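Local structure of succinate dehydrogenase subunit A (Mycolicibacterium smegmatis MC2 51, 6LUM) at residues G73-A78 with E530-H535; L234-F239 with M549-A554; I191-A196 with E429-M434; N160-L165 with V181-L186. The protein is the FAD-carrying subunit of a succinate dehydrogenase complex, where it probably oxidises succinate to fumarate and passes the electrons to its iron-sulfur partner subunit. One frame throughout, in Å; residues are numbered along the deposited sequence.

Contact 1 (G73-A78 with E530-H535)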
# COMPACT_ATOMS: atom_id res chain seq x y z
N GLY D 73 17.58 -16.76 -46.91
CA GLY D 73 17.16 -18.03 -46.35
C GLY D 73 15.74 -18.39 -46.74
O GLY D 73 15.44 -19.55 -47.02
N GLY D 74 14.86 -17.40 -46.79
CA GLY D 74 13.51 -17.62 -47.27
C GLY D 74 13.40 -18.06 -48.72
O GLY D 74 12.28 -18.27 -49.19
N ASP D 75 14.51 -18.20 -49.43
CA ASP D 75 14.51 -18.61 -50.83
C ASP D 75 13.69 -17.65 -51.70
O ASP D 75 13.02 -18.06 -52.64
CB ASP D 75 14.01 -20.04 -51.00
CG ASP D 75 14.61 -20.72 -52.20
OD1 ASP D 75 15.06 -20.00 -53.11
OD2 ASP D 75 14.62 -21.96 -52.24
N TYR D 76 13.75 -16.36 -51.37
CA TYR D 76 13.16 -15.30 -52.18
C TYR D 76 11.65 -15.48 -52.32
O TYR D 76 11.09 -15.45 -53.41
CB TYR D 76 13.85 -15.22 -53.54
CG TYR D 76 15.31 -14.89 -53.41
CD1 TYR D 76 15.72 -13.70 -52.82
CD2 TYR D 76 16.28 -15.77 -53.84
CE1 TYR D 76 17.05 -13.40 -52.68
CE2 TYR D 76 17.61 -15.48 -53.71
CZ TYR D 76 17.99 -14.29 -53.13
OH TYR D 76 19.32 -14.00 -52.99
N LEU D 77 11.01 -15.68 -51.17
CA LEU D 77 9.56 -15.61 -51.09
C LEU D 77 9.11 -14.82 -49.88
O LEU D 77 7.90 -14.70 -49.64
CB LEU D 77 8.95 -17.00 -51.05
CG LEU D 77 7.54 -17.12 -51.63
CD1 LEU D 77 7.60 -16.99 -53.12
CD2 LEU D 77 6.91 -18.42 -51.23
N ALA D 78 10.04 -14.27 -49.10
CA ALA D 78 9.69 -13.40 -47.99
C ALA D 78 9.30 -12.02 -48.52
O ALA D 78 9.53 -11.69 -49.68
CB ALA D 78 10.86 -13.29 -47.02
N GLU D 530 7.10 -26.42 -58.73
CA GLU D 530 8.48 -25.96 -58.69
C GLU D 530 9.14 -26.60 -57.47
O GLU D 530 8.58 -27.51 -56.85
CB GLU D 530 8.56 -24.44 -58.64
CG GLU D 530 8.06 -23.85 -57.35
CD GLU D 530 8.43 -22.40 -57.20
OE1 GLU D 530 8.99 -21.83 -58.15
OE2 GLU D 530 8.15 -21.83 -56.13
N SER D 531 10.33 -26.13 -57.12
CA SER D 531 11.04 -26.65 -55.96
C SER D 531 11.69 -25.48 -55.23
O SER D 531 12.85 -25.15 -55.49
CB SER D 531 12.06 -27.68 -56.39
OG SER D 531 11.43 -28.76 -57.05
N ARG D 532 10.96 -24.88 -54.30
CA ARG D 532 11.43 -23.70 -53.60
C ARG D 532 11.38 -23.95 -52.10
O ARG D 532 10.31 -24.26 -51.56
CB ARG D 532 10.59 -22.48 -53.96
CG ARG D 532 10.98 -21.24 -53.19
CD ARG D 532 10.00 -20.12 -53.46
NE ARG D 532 9.74 -20.00 -54.88
CZ ARG D 532 10.45 -19.23 -55.69
NH1 ARG D 532 11.44 -18.50 -55.20
NH2 ARG D 532 10.16 -19.17 -56.98
N GLY D 533 12.52 -23.81 -51.44
CA GLY D 533 12.53 -23.84 -49.99
C GLY D 533 12.16 -25.20 -49.44
O GLY D 533 12.76 -26.22 -49.81
N GLY D 534 11.17 -25.23 -48.56
CA GLY D 534 10.74 -26.47 -47.94
C GLY D 534 9.97 -27.38 -48.87
O GLY D 534 9.91 -28.59 -48.63
N HIS D 535 9.37 -26.84 -49.92
CA HIS D 535 8.57 -27.62 -50.85
C HIS D 535 9.45 -28.08 -52.00
O HIS D 535 9.84 -27.28 -52.85
CB HIS D 535 7.40 -26.78 -51.36
CG HIS D 535 6.72 -27.35 -52.56
ND1 HIS D 535 7.09 -27.01 -53.84
CD2 HIS D 535 5.70 -28.22 -52.68
CE1 HIS D 535 6.33 -27.66 -54.70
NE2 HIS D 535 5.48 -28.40 -54.03
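D75 and G533 bring two loops together at a CA-CA distance of 5.7 Å: D75, with positive phi, closes a Schellman motif after helix 63-73, and G533 sits in the type II' turn R532-H535. D75 points toward that turn, and its OD2 accepts the backbone N-H of G533 at 2.9 Å, met on the anti side and 32° out of the carboxylate plane. Its other oxygen, OD1, is salt-bridged to R543. The R532 side chain crosses that of D75 obliquely, CG 3.8 Å from D75 CG, then bends at chi3 (-47°). Its NH1 gives a hydrogen bond to the backbone D75 O at 3.0 Å, almost in line with the carbonyl and within the guanidinium plane. L77 crosses the arginine chain at about a right angle; its CD1 lies over one guanidinium face and is 4.0 Å from R532 CD. From the side, E530 takes two R532 nitrogens, NE to OE2 at 2.7 Å and NH2 to OE1 at 3.1 Å, and D545 is a second acid on NH2. A leucine in place of R532 would probably leave the E530 carboxylate without this charge partner and D75 O without its donor. The buried guanidinium, gripped by two acids and a carbonyl that fix its orientation, ties the FAD-binding part of the chain to its C-terminal part, and the charges are likely to offset one another.

Contact 2 (L234-F239 with M549-A554)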
# COMPACT_ATOMS: atom_id res chain seq x y z
N LEU D 234 -6.22 -18.92 -46.61
CA LEU D 234 -5.00 -19.38 -45.97
C LEU D 234 -3.87 -19.32 -46.98
O LEU D 234 -4.04 -19.70 -48.13
CB LEU D 234 -5.14 -20.81 -45.44
CG LEU D 234 -5.83 -21.00 -44.10
CD1 LEU D 234 -5.58 -22.39 -43.62
CD2 LEU D 234 -5.33 -20.02 -43.09
N GLU D 235 -2.71 -18.87 -46.53
CA GLU D 235 -1.63 -18.48 -47.42
C GLU D 235 -0.42 -19.38 -47.24
O GLU D 235 0.03 -19.59 -46.12
CB GLU D 235 -1.23 -17.03 -47.17
CG GLU D 235 -0.28 -16.45 -48.18
CD GLU D 235 0.46 -15.24 -47.65
OE1 GLU D 235 -0.19 -14.27 -47.22
OE2 GLU D 235 1.71 -15.26 -47.67
N ASP D 236 0.09 -19.92 -48.35
CA ASP D 236 1.38 -20.60 -48.39
C ASP D 236 1.44 -21.80 -47.46
O ASP D 236 2.38 -21.97 -46.68
CB ASP D 236 2.51 -19.62 -48.04
CG ASP D 236 3.24 -19.12 -49.26
OD1 ASP D 236 3.04 -19.70 -50.35
OD2 ASP D 236 4.03 -18.16 -49.12
N MET D 237 0.44 -22.67 -47.55
CA MET D 237 0.33 -23.78 -46.61
C MET D 237 1.09 -25.02 -47.05
O MET D 237 1.20 -25.97 -46.26
CB MET D 237 -1.13 -24.14 -46.38
CG MET D 237 -1.80 -23.30 -45.34
SD MET D 237 -1.25 -23.67 -43.68
CE MET D 237 -1.78 -25.36 -43.53
N GLU D 238 1.63 -25.06 -48.25
CA GLU D 238 2.41 -26.20 -48.69
C GLU D 238 3.87 -26.11 -48.29
O GLU D 238 4.65 -26.99 -48.66
CB GLU D 238 2.32 -26.36 -50.20
CG GLU D 238 3.09 -25.34 -50.98
CD GLU D 238 2.29 -24.09 -51.25
OE1 GLU D 238 1.31 -23.84 -50.52
OE2 GLU D 238 2.64 -23.35 -52.19
N PHE D 239 4.26 -25.09 -47.55
CA PHE D 239 5.64 -24.88 -47.14
C PHE D 239 5.79 -25.32 -45.70
O PHE D 239 5.60 -24.54 -44.77
CB PHE D 239 6.06 -23.43 -47.33
CG PHE D 239 6.31 -23.06 -48.75
CD1 PHE D 239 7.32 -23.66 -49.46
CD2 PHE D 239 5.51 -22.15 -49.38
CE1 PHE D 239 7.54 -23.33 -50.76
CE2 PHE D 239 5.73 -21.83 -50.69
CZ PHE D 239 6.74 -22.42 -51.38
N MET D 549 6.68 -17.18 -58.37
CA MET D 549 7.14 -16.33 -57.27
C MET D 549 6.00 -15.51 -56.70
O MET D 549 6.00 -14.28 -56.70
CB MET D 549 8.29 -15.44 -57.73
CG MET D 549 8.94 -14.67 -56.59
SD MET D 549 10.40 -13.74 -57.05
CE MET D 549 11.58 -15.07 -57.19
N ARG D 550 4.98 -16.21 -56.21
CA ARG D 550 3.83 -15.58 -55.58
C ARG D 550 3.35 -16.47 -54.45
O ARG D 550 3.54 -17.69 -54.47
CB ARG D 550 2.70 -15.34 -56.58
CG ARG D 550 3.04 -14.38 -57.69
CD ARG D 550 2.15 -14.58 -58.90
NE ARG D 550 2.19 -15.96 -59.37
CZ ARG D 550 1.60 -16.38 -60.48
NH1 ARG D 550 0.92 -15.53 -61.23
NH2 ARG D 550 1.68 -17.65 -60.83
N HIS D 551 2.74 -15.86 -53.45
CA HIS D 551 2.10 -16.62 -52.40
C HIS D 551 0.84 -17.27 -52.95
O HIS D 551 0.11 -16.67 -53.75
CB HIS D 551 1.74 -15.73 -51.22
CG HIS D 551 2.92 -15.12 -50.54
ND1 HIS D 551 3.92 -15.87 -49.96
CD2 HIS D 551 3.26 -13.83 -50.33
CE1 HIS D 551 4.82 -15.07 -49.42
NE2 HIS D 551 4.45 -13.83 -49.63
N THR D 552 0.57 -18.50 -52.52
CA THR D 552 -0.67 -19.18 -52.85
C THR D 552 -1.68 -18.90 -51.76
O THR D 552 -1.36 -18.95 -50.58
CB THR D 552 -0.44 -20.68 -52.97
OG1 THR D 552 0.50 -20.95 -54.01
CG2 THR D 552 -1.73 -21.39 -53.28
N MET D 553 -2.91 -18.60 -52.15
CA MET D 553 -3.99 -18.36 -51.20
C MET D 553 -5.14 -19.29 -51.52
O MET D 553 -5.50 -19.47 -52.68
CB MET D 553 -4.43 -16.90 -51.24
CG MET D 553 -3.31 -15.95 -50.94
SD MET D 553 -3.86 -14.28 -50.58
CE MET D 553 -4.62 -14.53 -49.00
N ALA D 554 -5.70 -19.91 -50.49
CA ALA D 554 -6.73 -20.92 -50.65
C ALA D 554 -7.99 -20.48 -49.93
O ALA D 554 -7.93 -20.02 -48.78
CB ALA D 554 -6.26 -22.27 -50.11
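L234 and A554 form the hydrogen-bonded antiparallel pair that puts strand 234-235 at one edge of a three-stranded antiparallel sheet, beside strand 550-556. Both backbone groups of this pair are satisfied: L234 N donates to A554 O at 3.0 Å, and A554 N returns a bond to L234 O at 2.9 Å. E235 and M553 follow as a non-hydrogen-bonded pair, 4.1 Å apart between their CG atoms. T552 O takes the N-H of D236 at 2.8 Å, just where the first segment leaves the strand and enters the D236-F239 type I turn. Among the side chains, E235 CG is anti to the backbone N (chi1 -171°) and comes near H551 CB; beyond it the extended chain lays the carboxylate over one face of the imidazole. There OE2 is nearest to H551 CG, at 3.1 Å, while OE1 is salt-bridged to K570. E238 OE2 comes to 3.7 Å from T552 OG1, the two side chains at about a right angle, but this oxygen is salt-bridged to R528, which also reaches D236 OD1 in a long, weak ion pair. The imidazole of H551 has one acid over a face and another at its edge. At that edge ND1 donates to D236 OD2; the modelled 2.4 Å is doubtful as a length, and the carboxylate and ring planes stand 78° apart.

Contact 3 (I191-A196 with E429-M434)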
# COMPACT_ATOMS: atom_id res chain seq x y z
N ILE D 191 -20.71 -23.89 -23.17
CA ILE D 191 -20.32 -23.03 -24.27
C ILE D 191 -20.32 -21.60 -23.77
O ILE D 191 -21.24 -21.18 -23.07
CB ILE D 191 -21.27 -23.20 -25.46
CG1 ILE D 191 -21.59 -24.67 -25.69
CG2 ILE D 191 -20.68 -22.61 -26.70
CD1 ILE D 191 -20.43 -25.46 -26.18
N HIS D 192 -19.29 -20.85 -24.12
CA HIS D 192 -19.20 -19.45 -23.75
C HIS D 192 -19.09 -18.61 -25.01
O HIS D 192 -18.51 -19.04 -26.00
CB HIS D 192 -17.98 -19.17 -22.88
CG HIS D 192 -17.99 -19.90 -21.58
ND1 HIS D 192 -17.81 -19.26 -20.38
CD2 HIS D 192 -18.14 -21.21 -21.29
CE1 HIS D 192 -17.86 -20.15 -19.40
NE2 HIS D 192 -18.06 -21.34 -19.93
N VAL D 193 -19.65 -17.41 -24.96
CA VAL D 193 -19.56 -16.47 -26.06
C VAL D 193 -18.88 -15.22 -25.52
O VAL D 193 -19.42 -14.56 -24.64
CB VAL D 193 -20.93 -16.12 -26.64
CG1 VAL D 193 -20.76 -15.45 -27.98
CG2 VAL D 193 -21.77 -17.36 -26.78
N PHE D 194 -17.70 -14.92 -26.04
CA PHE D 194 -16.96 -13.73 -25.67
C PHE D 194 -17.19 -12.71 -26.76
O PHE D 194 -16.66 -12.85 -27.86
CB PHE D 194 -15.47 -14.01 -25.53
CG PHE D 194 -15.14 -14.97 -24.44
CD1 PHE D 194 -15.28 -16.32 -24.62
CD2 PHE D 194 -14.66 -14.52 -23.24
CE1 PHE D 194 -14.98 -17.19 -23.62
CE2 PHE D 194 -14.36 -15.38 -22.25
CZ PHE D 194 -14.52 -16.72 -22.44
N HIS D 195 -18.00 -11.69 -26.49
CA HIS D 195 -18.22 -10.63 -27.46
C HIS D 195 -17.17 -9.56 -27.26
O HIS D 195 -16.99 -9.05 -26.16
CB HIS D 195 -19.63 -10.06 -27.33
CG HIS D 195 -20.63 -10.80 -28.17
ND1 HIS D 195 -20.69 -10.67 -29.54
CD2 HIS D 195 -21.58 -11.70 -27.84
CE1 HIS D 195 -21.64 -11.45 -30.02
NE2 HIS D 195 -22.20 -12.09 -29.01
N ALA D 196 -16.45 -9.24 -28.33
CA ALA D 196 -15.29 -8.38 -28.23
C ALA D 196 -15.32 -7.34 -29.33
O ALA D 196 -16.13 -7.40 -30.25
CB ALA D 196 -14.00 -9.19 -28.30
N GLU D 429 -28.14 -13.81 -34.50
CA GLU D 429 -29.10 -14.60 -33.73
C GLU D 429 -28.36 -15.77 -33.11
O GLU D 429 -27.84 -16.62 -33.83
CB GLU D 429 -30.24 -15.07 -34.63
N ASN D 430 -28.29 -15.78 -31.78
CA ASN D 430 -27.72 -16.85 -30.95
C ASN D 430 -26.48 -17.45 -31.59
O ASN D 430 -26.52 -18.57 -32.11
CB ASN D 430 -28.79 -17.91 -30.63
CG ASN D 430 -29.55 -18.41 -31.85
OD1 ASN D 430 -28.97 -18.72 -32.89
ND2 ASN D 430 -30.87 -18.45 -31.73
N PRO D 431 -25.35 -16.74 -31.57
CA PRO D 431 -24.20 -17.16 -32.38
C PRO D 431 -23.71 -18.57 -32.08
O PRO D 431 -23.12 -19.20 -32.96
CB PRO D 431 -23.12 -16.12 -32.04
CG PRO D 431 -23.81 -15.07 -31.25
CD PRO D 431 -24.97 -15.71 -30.60
N ALA D 432 -23.96 -19.08 -30.89
CA ALA D 432 -23.49 -20.41 -30.51
C ALA D 432 -24.34 -21.52 -31.09
O ALA D 432 -24.14 -22.68 -30.71
CB ALA D 432 -23.45 -20.53 -28.99
N GLU D 433 -25.28 -21.21 -31.98
CA GLU D 433 -26.20 -22.24 -32.48
C GLU D 433 -25.44 -23.33 -33.22
O GLU D 433 -25.65 -24.52 -32.99
CB GLU D 433 -27.25 -21.60 -33.38
N MET D 434 -24.55 -22.93 -34.13
CA MET D 434 -23.80 -23.91 -34.90
C MET D 434 -22.93 -24.77 -34.00
O MET D 434 -22.88 -25.99 -34.17
CB MET D 434 -22.94 -23.22 -35.96
CG MET D 434 -22.16 -24.20 -36.82
SD MET D 434 -20.64 -23.51 -37.48
CE MET D 434 -19.43 -24.39 -36.49
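V193 and I191, on the same side of strand 191-195, meet A432 with methyl groups alone. I191 CG2 and V193 CG2 each stand 4.2 Å from A432 CB, so one small side chain serves two branched ones two residues apart on the strand. I191 CG2, anti to the backbone N, is the branch that meets A432 CB. Next to A432, P431 turns its ring to the strand: its CG is 4.5 Å from V193 CG1. A second kind of contact is made by the H195 ring, whose edge atom NE2 lies 4.1 Å from P431 CG, near the plane of the imidazole. No hydrogen bond joins the two segments; the polar bond here is internal, E433 N to N430 O at 2.9 Å, closing the type I turn N430-E433 that leads into helix 433-443 with A432 at its N-cap. I2 also touches both V193 and A432, and P431 rests on I182 of strand 175-185. The contact thus packs the start of that helix against strand 191-195, an inner strand of the four-stranded mixed sheet, about 13 Å from FAD at the I191 side chain. Apart from the H195 ring edge the touching atoms are aliphatic carbons, so the contact rests mainly on dispersion and exclusion of water, and nothing directional fixes the fit.

Contact 4 (N160-L165 with V181-L186). With FAD (flavin-adenine dinucleotide), chain Y.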
# COMPACT_ATOMS: atom_id res chain seq x y z
N ASN D 160 -8.28 -20.57 -18.64
CA ASN D 160 -7.48 -21.75 -18.94
C ASN D 160 -8.38 -22.92 -19.30
O ASN D 160 -9.41 -23.14 -18.68
CB ASN D 160 -6.61 -22.12 -17.76
CG ASN D 160 -5.76 -20.98 -17.29
OD1 ASN D 160 -4.86 -20.54 -17.98
ND2 ASN D 160 -6.03 -20.50 -16.09
N GLU D 161 -7.96 -23.67 -20.32
CA GLU D 161 -8.69 -24.82 -20.82
C GLU D 161 -10.05 -24.41 -21.38
O GLU D 161 -11.10 -24.89 -20.95
CB GLU D 161 -8.80 -25.90 -19.75
CG GLU D 161 -7.45 -26.52 -19.47
CD GLU D 161 -7.48 -27.52 -18.36
OE1 GLU D 161 -8.51 -27.60 -17.66
OE2 GLU D 161 -6.48 -28.25 -18.20
N PHE D 162 -10.00 -23.52 -22.35
CA PHE D 162 -11.15 -23.03 -23.11
C PHE D 162 -10.85 -23.26 -24.58
O PHE D 162 -10.16 -22.45 -25.20
CB PHE D 162 -11.39 -21.55 -22.86
CG PHE D 162 -12.31 -21.25 -21.74
CD1 PHE D 162 -12.00 -21.64 -20.46
CD2 PHE D 162 -13.46 -20.56 -21.95
CE1 PHE D 162 -12.84 -21.34 -19.42
CE2 PHE D 162 -14.29 -20.26 -20.91
CZ PHE D 162 -13.97 -20.66 -19.65
N TYR D 163 -11.37 -24.32 -25.17
CA TYR D 163 -11.11 -24.60 -26.57
C TYR D 163 -11.96 -23.68 -27.43
O TYR D 163 -13.12 -23.96 -27.68
CB TYR D 163 -11.40 -26.05 -26.90
CG TYR D 163 -10.48 -27.04 -26.24
CD1 TYR D 163 -10.39 -27.13 -24.87
CD2 TYR D 163 -9.70 -27.89 -27.00
CE1 TYR D 163 -9.56 -28.01 -24.27
CE2 TYR D 163 -8.87 -28.79 -26.41
CZ TYR D 163 -8.80 -28.84 -25.04
OH TYR D 163 -7.96 -29.74 -24.44
N ALA D 164 -11.38 -22.57 -27.88
CA ALA D 164 -12.10 -21.67 -28.78
C ALA D 164 -12.44 -22.37 -30.08
O ALA D 164 -11.55 -22.67 -30.87
CB ALA D 164 -11.28 -20.42 -29.06
N LEU D 165 -13.72 -22.61 -30.32
CA LEU D 165 -14.16 -23.43 -31.43
C LEU D 165 -14.67 -22.65 -32.63
O LEU D 165 -14.71 -23.20 -33.73
CB LEU D 165 -15.26 -24.39 -30.98
CG LEU D 165 -14.79 -25.54 -30.10
CD1 LEU D 165 -15.95 -26.39 -29.66
CD2 LEU D 165 -13.80 -26.37 -30.87
N VAL D 181 -16.13 -14.66 -30.04
CA VAL D 181 -15.46 -15.95 -30.08
C VAL D 181 -16.30 -16.93 -29.27
O VAL D 181 -16.60 -16.66 -28.10
CB VAL D 181 -14.03 -15.87 -29.52
CG1 VAL D 181 -13.47 -17.23 -29.33
CG2 VAL D 181 -13.16 -15.10 -30.45
N ILE D 182 -16.69 -18.03 -29.88
CA ILE D 182 -17.43 -19.09 -29.22
C ILE D 182 -16.44 -20.15 -28.77
O ILE D 182 -15.78 -20.78 -29.60
CB ILE D 182 -18.50 -19.69 -30.14
CG1 ILE D 182 -19.61 -18.68 -30.41
CG2 ILE D 182 -19.07 -20.93 -29.53
CD1 ILE D 182 -19.39 -17.84 -31.62
N ALA D 183 -16.36 -20.35 -27.46
CA ALA D 183 -15.40 -21.24 -26.82
C ALA D 183 -16.13 -22.33 -26.06
O ALA D 183 -17.32 -22.24 -25.78
CB ALA D 183 -14.49 -20.46 -25.87
N TYR D 184 -15.39 -23.36 -25.68
CA TYR D 184 -15.93 -24.54 -25.02
C TYR D 184 -15.10 -24.79 -23.77
O TYR D 184 -13.94 -25.17 -23.86
CB TYR D 184 -15.89 -25.74 -25.95
CG TYR D 184 -16.29 -27.06 -25.35
CD1 TYR D 184 -17.56 -27.55 -25.52
CD2 TYR D 184 -15.38 -27.82 -24.66
CE1 TYR D 184 -17.92 -28.76 -24.99
CE2 TYR D 184 -15.74 -29.03 -24.13
CZ TYR D 184 -17.00 -29.49 -24.29
OH TYR D 184 -17.35 -30.70 -23.76
N GLU D 185 -15.70 -24.58 -22.60
CA GLU D 185 -14.98 -24.81 -21.36
C GLU D 185 -14.83 -26.30 -21.12
O GLU D 185 -15.82 -27.01 -20.96
CB GLU D 185 -15.74 -24.18 -20.20
CG GLU D 185 -14.98 -24.19 -18.91
CD GLU D 185 -15.80 -23.68 -17.76
OE1 GLU D 185 -17.04 -23.76 -17.83
OE2 GLU D 185 -15.21 -23.20 -16.77
N LEU D 186 -13.58 -26.78 -21.09
CA LEU D 186 -13.35 -28.21 -20.93
C LEU D 186 -13.87 -28.70 -19.59
O LEU D 186 -14.40 -29.80 -19.49
CB LEU D 186 -11.87 -28.52 -21.05
CG LEU D 186 -11.44 -29.95 -20.70
CD1 LEU D 186 -11.68 -30.87 -21.85
CD2 LEU D 186 -10.01 -29.99 -20.27
PA FAD Y . 2.57 -21.79 -29.43
O1A FAD Y . 3.60 -21.42 -28.39
O2A FAD Y . 2.90 -22.81 -30.50
O5B FAD Y . 1.23 -22.28 -28.67
C5B FAD Y . -0.05 -21.82 -29.09
C4B FAD Y . -0.85 -21.38 -27.87
O4B FAD Y . -2.17 -20.99 -28.27
C3B FAD Y . -0.98 -22.50 -26.86
O3B FAD Y . -0.29 -22.15 -25.65
C2B FAD Y . -2.48 -22.70 -26.64
O2B FAD Y . -2.87 -22.51 -25.27
C1B FAD Y . -3.17 -21.68 -27.52
N9A FAD Y . -4.11 -22.38 -28.45
C8A FAD Y . -3.75 -23.10 -29.52
N7A FAD Y . -4.85 -23.60 -30.16
C5A FAD Y . -5.93 -23.19 -29.48
C6A FAD Y . -7.40 -23.36 -29.60
N6A FAD Y . -7.94 -24.08 -30.61
N1A FAD Y . -8.18 -22.75 -28.68
C2A FAD Y . -7.66 -22.03 -27.67
N3A FAD Y . -6.34 -21.84 -27.50
C4A FAD Y . -5.44 -22.38 -28.35
N1 FAD Y . 11.81 -21.54 -32.84
C2 FAD Y . 12.97 -20.85 -32.68
O2 FAD Y . 13.02 -19.67 -33.10
N3 FAD Y . 14.06 -21.37 -32.09
C4 FAD Y . 14.08 -22.62 -31.62
O4 FAD Y . 15.11 -23.08 -31.07
C4X FAD Y . 12.85 -23.45 -31.75
N5 FAD Y . 12.79 -24.72 -31.29
C5X FAD Y . 11.66 -25.45 -31.42
C6 FAD Y . 11.62 -26.75 -30.95
C7 FAD Y . 10.46 -27.51 -31.08
C7M FAD Y . 10.42 -28.93 -30.56
C8 FAD Y . 9.26 -26.93 -31.73
C8M FAD Y . 8.01 -27.75 -31.87
C9 FAD Y . 9.29 -25.62 -32.21
C9A FAD Y . 10.45 -24.86 -32.08
N10 FAD Y . 10.50 -23.54 -32.56
C10 FAD Y . 11.69 -22.81 -32.40
C1' FAD Y . 9.33 -22.94 -33.21
C2' FAD Y . 8.82 -21.77 -32.37
O2' FAD Y . 8.81 -22.15 -30.98
C3' FAD Y . 7.42 -21.35 -32.79
O3' FAD Y . 7.51 -20.51 -33.94
C4' FAD Y . 6.71 -20.61 -31.67
O4' FAD Y . 6.92 -21.31 -30.43
C5' FAD Y . 5.21 -20.51 -31.95
O5' FAD Y . 4.52 -20.24 -30.73
P FAD Y . 3.16 -19.39 -30.73
O1P FAD Y . 3.30 -18.27 -29.72
O2P FAD Y . 2.80 -19.07 -32.16
O3P FAD Y . 2.08 -20.44 -30.16
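F162 presents one ring face to E185: E185 CB sits over it in a CH-pi contact, 4.2 Å from the centroid and offset toward the rim, and E185 CG comes within 3.6 Å of F162 CE1. At the ring's edge lie A183 CB, 4.1 Å from F162 CD2, and N160 O; H192 and F159 also meet this ring edge-to-face. The Y163 ring has Y184 O near its plane, with L186 CB coming in obliquely at 4.0 Å from Y163 CE1. E185 and F162 lie side by side, pointing the same way; chi1 (-171°) sets E185 CG anti to the backbone N, where it meets F162 CE1. E185 OE1 makes a weak hydrogen bond with H192. An alanine in place of E185 would probably leave the rim of the F162 ring less well packed and H192 NE2 without this acceptor. The two segments belong to the antiparallel beta hairpin of strands 162-172 and 175-185. Its backbone bonds include L186 N to E161 O at 3.1 Å and L165 N to I182 O at 2.8 Å. E161 OE2 is salt-bridged to R74 of the subunit B chain. On the cofactor side, A164 N gives a weak hydrogen bond of 3.3 Å to the adenine N1A of FAD.

Overall arrangement
Contacts 1 and 2 lie together, centres 11 Å apart, and both join the FAD-binding part of the chain to its C-terminal part; L77 O approaches H551 CE1 at 3.1 Å, and H535 CB packs on F239 CE1 at 3.5 Å. Contacts 3 and 4 form a second pair, also 11 Å apart, sharing the four-stranded sheet, where F194 O and V181 N, 2.9 Å apart, probably make a hydrogen bond. Contacts 1 and 3 stand on opposite sides of the chain's centre, 40 Å apart between centres. Contact 4 touches the adenine end of FAD; the side chains of L234 in contact 2 and I191 in contact 3 are each about 13 Å from it.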